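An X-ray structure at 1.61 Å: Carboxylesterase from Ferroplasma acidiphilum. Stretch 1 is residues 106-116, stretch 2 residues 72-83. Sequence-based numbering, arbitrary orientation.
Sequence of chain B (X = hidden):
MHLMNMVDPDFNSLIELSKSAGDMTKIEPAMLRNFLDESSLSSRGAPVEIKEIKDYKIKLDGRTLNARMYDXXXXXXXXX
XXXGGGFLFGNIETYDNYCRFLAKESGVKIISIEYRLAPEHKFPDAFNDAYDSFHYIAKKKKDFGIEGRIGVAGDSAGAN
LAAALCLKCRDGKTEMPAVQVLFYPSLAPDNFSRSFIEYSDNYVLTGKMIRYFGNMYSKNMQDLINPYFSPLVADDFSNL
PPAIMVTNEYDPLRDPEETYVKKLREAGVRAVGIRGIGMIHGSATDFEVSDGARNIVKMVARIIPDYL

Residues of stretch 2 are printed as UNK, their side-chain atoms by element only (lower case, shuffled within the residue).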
# COMPACT_ATOMS: atom_id res chain seq x y z
N SER B 106 -15.34 -25.45 -15.65
CA SER B 106 -16.51 -25.28 -14.87
C SER B 106 -17.50 -26.43 -15.00
O SER B 106 -18.26 -26.65 -14.12
CB SER B 106 -17.29 -23.96 -15.22
OG SER B 106 -17.75 -24.02 -16.59
N GLY B 107 -17.50 -27.06 -16.19
CA GLY B 107 -18.57 -28.07 -16.35
C GLY B 107 -19.95 -27.54 -16.58
O GLY B 107 -20.91 -28.28 -16.48
N VAL B 108 -20.09 -26.25 -16.85
CA VAL B 108 -21.43 -25.66 -17.09
C VAL B 108 -21.47 -25.09 -18.47
O VAL B 108 -20.41 -24.97 -19.13
CB VAL B 108 -21.91 -24.64 -16.03
CG1 VAL B 108 -21.81 -25.20 -14.56
CG2 VAL B 108 -21.15 -23.30 -16.16
N LYS B 109 -22.67 -24.73 -19.00
CA LYS B 109 -22.74 -24.08 -20.32
C LYS B 109 -22.12 -22.67 -20.17
O LYS B 109 -22.47 -21.91 -19.21
CB LYS B 109 -24.20 -23.88 -20.78
CG LYS B 109 -24.83 -25.26 -21.26
CD LYS B 109 -26.25 -24.95 -21.60
CE LYS B 109 -27.01 -26.08 -22.50
NZ LYS B 109 -26.75 -27.46 -22.05
N ILE B 110 -21.29 -22.33 -21.10
CA ILE B 110 -20.80 -20.93 -21.19
C ILE B 110 -21.36 -20.36 -22.52
O ILE B 110 -21.12 -20.92 -23.64
CB ILE B 110 -19.20 -20.92 -21.25
CG1 ILE B 110 -18.58 -21.59 -20.01
CG2 ILE B 110 -18.61 -19.46 -21.42
CD1 ILE B 110 -18.96 -20.95 -18.63
N ILE B 111 -22.00 -19.19 -22.44
CA ILE B 111 -22.58 -18.59 -23.64
C ILE B 111 -21.88 -17.26 -23.82
O ILE B 111 -22.16 -16.28 -23.11
CB ILE B 111 -24.13 -18.41 -23.54
CG1 ILE B 111 -24.76 -19.82 -23.25
CG2 ILE B 111 -24.68 -17.76 -24.87
CD1 ILE B 111 -26.32 -19.74 -23.01
N SER B 112 -21.01 -17.19 -24.81
CA SER B 112 -20.22 -15.99 -25.04
C SER B 112 -20.98 -15.07 -25.97
O SER B 112 -21.37 -15.44 -27.11
CB SER B 112 -18.86 -16.44 -25.60
OG SER B 112 -18.11 -15.28 -25.99
N ILE B 113 -21.29 -13.86 -25.49
CA ILE B 113 -22.17 -12.94 -26.24
C ILE B 113 -21.44 -11.77 -26.84
O ILE B 113 -20.61 -11.10 -26.19
CB ILE B 113 -23.30 -12.42 -25.32
CG1 ILE B 113 -24.18 -13.61 -24.90
CG2 ILE B 113 -24.16 -11.36 -26.00
CD1 ILE B 113 -24.90 -13.35 -23.58
N GLU B 114 -21.67 -11.57 -28.13
CA GLU B 114 -21.08 -10.42 -28.84
C GLU B 114 -21.92 -9.17 -28.76
O GLU B 114 -22.69 -8.85 -29.72
CB GLU B 114 -20.81 -10.70 -30.35
CG GLU B 114 -19.47 -11.16 -30.55
CD GLU B 114 -19.18 -11.46 -32.03
OE1 GLU B 114 -19.96 -11.14 -32.98
OE2 GLU B 114 -18.17 -12.15 -32.16
N TYR B 115 -21.69 -8.36 -27.72
CA TYR B 115 -22.36 -7.04 -27.66
C TYR B 115 -21.75 -6.04 -28.59
O TYR B 115 -20.66 -6.29 -29.15
CB TYR B 115 -22.25 -6.53 -26.18
CG TYR B 115 -20.79 -6.42 -25.67
CD1 TYR B 115 -20.03 -5.23 -25.90
CD2 TYR B 115 -20.18 -7.54 -25.01
CE1 TYR B 115 -18.72 -5.19 -25.41
CE2 TYR B 115 -18.88 -7.42 -24.47
CZ TYR B 115 -18.20 -6.26 -24.72
OH TYR B 115 -16.89 -6.06 -24.30
N ARG B 116 -22.46 -4.95 -28.82
CA ARG B 116 -22.04 -3.93 -29.84
C ARG B 116 -20.89 -3.09 -29.25
O ARG B 116 -20.85 -2.76 -28.02
CB ARG B 116 -23.23 -3.08 -30.23
CG ARG B 116 -24.22 -3.97 -31.06
CD ARG B 116 -25.54 -3.19 -31.34
NE ARG B 116 -26.19 -2.87 -30.06
CZ ARG B 116 -27.22 -2.04 -29.89
NH1 ARG B 116 -27.66 -1.42 -31.03
NH2 ARG B 116 -27.74 -1.79 -28.70
N UNK B 72 -19.31 -28.72 -22.24
CA UNK B 72 -18.53 -29.98 -22.22
C UNK B 72 -19.19 -31.06 -21.40
O UNK B 72 -18.55 -32.09 -21.09
o UNK B 72 -16.04 -31.13 -23.22
o UNK B 72 -15.18 -31.02 -21.20
c UNK B 72 -17.16 -29.70 -21.60
c UNK B 72 -16.06 -30.70 -22.06
N UNK B 73 -20.40 -30.86 -20.91
CA UNK B 73 -20.89 -31.69 -19.79
C UNK B 73 -22.42 -31.88 -19.80
O UNK B 73 -23.00 -32.15 -18.76
n UNK B 73 -20.48 -31.27 -16.04
c UNK B 73 -20.36 -31.04 -18.47
c UNK B 73 -20.47 -31.93 -17.24
o UNK B 73 -20.53 -33.19 -17.33
N UNK B 74 -23.05 -31.71 -20.96
CA UNK B 74 -24.51 -31.60 -21.11
C UNK B 74 -25.19 -30.87 -19.93
O UNK B 74 -26.11 -31.34 -19.29
n UNK B 74 -27.41 -33.93 -21.54
o UNK B 74 -26.97 -32.01 -22.63
c UNK B 74 -25.14 -33.01 -21.36
c UNK B 74 -26.60 -32.94 -21.91
N UNK B 75 -24.67 -29.68 -19.57
CA UNK B 75 -25.05 -29.08 -18.31
C UNK B 75 -26.42 -28.48 -18.26
O UNK B 75 -26.88 -27.99 -19.27
c UNK B 75 -24.02 -27.89 -18.05
N UNK B 76 -27.02 -28.48 -17.08
CA UNK B 76 -28.35 -27.94 -16.82
C UNK B 76 -28.33 -26.39 -16.76
O UNK B 76 -29.31 -25.69 -17.08
c UNK B 76 -30.70 -28.53 -13.66
c UNK B 76 -28.81 -28.44 -15.46
c UNK B 76 -30.21 -28.00 -15.05
n UNK B 76 -32.97 -28.59 -12.33
c UNK B 76 -32.26 -28.70 -13.66
N UNK B 77 -27.19 -25.89 -16.26
CA UNK B 77 -27.11 -24.41 -15.92
C UNK B 77 -26.06 -23.72 -16.83
O UNK B 77 -25.29 -24.41 -17.56
o UNK B 77 -27.73 -24.65 -13.58
c UNK B 77 -26.70 -24.17 -14.45
N UNK B 78 -26.10 -22.35 -16.80
CA UNK B 78 -25.29 -21.60 -17.73
C UNK B 78 -24.73 -20.35 -17.11
O UNK B 78 -25.39 -19.74 -16.24
c UNK B 78 -26.09 -21.15 -18.97
N UNK B 79 -23.60 -19.93 -17.67
CA UNK B 79 -23.07 -18.55 -17.43
C UNK B 79 -23.10 -17.80 -18.76
O UNK B 79 -22.58 -18.31 -19.74
c UNK B 79 -21.65 -18.68 -16.91
c UNK B 79 -22.25 -18.46 -14.40
c UNK B 79 -21.55 -19.26 -15.53
c UNK B 79 -20.89 -17.34 -17.04
N UNK B 80 -23.69 -16.60 -18.78
CA UNK B 80 -23.58 -15.73 -19.95
C UNK B 80 -22.26 -14.98 -19.77
O UNK B 80 -22.07 -14.34 -18.71
c UNK B 80 -24.75 -14.78 -20.06
c UNK B 80 -26.26 -16.69 -20.69
c UNK B 80 -26.10 -15.49 -19.84
c UNK B 80 -27.18 -14.39 -20.09
N UNK B 81 -21.39 -15.03 -20.77
CA UNK B 81 -20.02 -14.46 -20.66
C UNK B 81 -19.94 -13.29 -21.58
O UNK B 81 -20.21 -13.38 -22.81
c UNK B 81 -17.61 -15.00 -20.53
c UNK B 81 -18.94 -15.52 -21.03
c UNK B 81 -16.83 -14.20 -21.36
o UNK B 81 -14.16 -13.34 -18.92
c UNK B 81 -16.04 -14.78 -18.68
c UNK B 81 -15.30 -13.91 -19.47
c UNK B 81 -15.61 -13.62 -20.80
c UNK B 81 -17.25 -15.29 -19.20
N UNK B 82 -19.50 -12.14 -21.06
CA UNK B 82 -19.30 -10.96 -21.87
C UNK B 82 -17.82 -10.61 -21.92
O UNK B 82 -17.14 -10.30 -20.94
c UNK B 82 -24.24 -10.77 -20.93
c UNK B 82 -22.08 -10.61 -19.92
c UNK B 82 -23.42 -10.99 -19.84
o UNK B 82 -25.56 -11.19 -20.93
c UNK B 82 -23.77 -10.30 -22.13
c UNK B 82 -20.10 -9.69 -21.31
c UNK B 82 -22.43 -9.87 -22.20
c UNK B 82 -21.59 -10.03 -21.16
N UNK B 83 -17.25 -10.71 -23.14
CA UNK B 83 -15.77 -10.61 -23.24
C UNK B 83 -15.28 -9.19 -22.94
O UNK B 83 -16.05 -8.18 -22.95
n UNK B 83 -16.95 -8.75 -27.26
n UNK B 83 -15.18 -8.72 -26.06
c UNK B 83 -15.86 -9.88 -25.76
c UNK B 83 -15.87 -8.05 -26.96
c UNK B 83 -16.95 -9.89 -26.56
c UNK B 83 -15.38 -10.91 -24.76
O HOH W 1 -19.14 -27.19 -19.81
O HOH W 2 -28.70 -29.37 -22.36
O HOH W 3 -18.31 -12.41 -25.21
O HOH W 4 -18.63 -8.01 -29.30

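Position 72 has two side-chain carbons, the second carrying two oxygens, a carboxylate that stays clear of stretch 1: D72. Its backbone N donates to water 1 (2.9 Å), which in turn donates to V108 O (2.6 Å).

At position 73 the second of two carbons bears one oxygen and one nitrogen. The nitrogen lies 3.1 Å from G107 O and donates a hydrogen bond to it, as an amide can; this is N73.

Position 74 repeats the two carbons, oxygen and nitrogen, and is N74. Its OD1 lies 3.2 Å from water 2, which accepts from K109 NZ (2.7 Å).

A lone carbon at position 75, 3.6 Å from V108 CA, identifies A75. Its backbone O receives a hydrogen bond from K109 NZ at 2.8 Å.

At position 76, where CA-to-CB points away from stretch 1, four carbons in a row end in nitrogen: K76. Position 77, one carbon then one oxygen, is S77; here the backbone makes the contact, S77 O accepting from K109 N at 3.0 Å.

Position 78 has a single carbon, 3.8 Å from K109 CB, and is A78. Four carbons at position 79, forked at the first with one arm two carbons long, define I79, whose CB lies 3.9 Å from I110 CD1.

At position 80 the four carbons fork at the second instead: L80. Its CD2 meets I111 CD1 at 3.8 Å, and its CB lies 3.8 Å from I113 CD1.

Position 81 carries one carbon and a six-carbon ring bearing an oxygen, the mark of Y81; its CB is 4.0 Å from I110 CG2, while the ring leads away. The same atoms at position 82 give Y82, but this ring comes nearer, with CE1 3.6 Å from I113 CD1.

One carbon and a five-membered ring of three carbons and two nitrogens make position 83 H83. Its ring stacks, offset, on that of Y115, with centroids 4.5 Å apart and planes at 13°.

The contact is built on two parallel strands. I79 N donates to K109 O (2.8 Å) and I79 O accepts from I111 N (2.9 Å); Y81 repeats the pattern with I111 O (2.8 Å from Y81 N) and I113 N (2.9 Å from Y81 O). A78 and L80 share one face with K109 and I111, whereas I79 and Y81 share the other with I110 and S112. Beyond the strands, Y115 OH donates to H83 O at 2.7 Å, adding a hydrogen bond to the stack.

Stretch 2, residues 72-83: DNNAKSAILYYH
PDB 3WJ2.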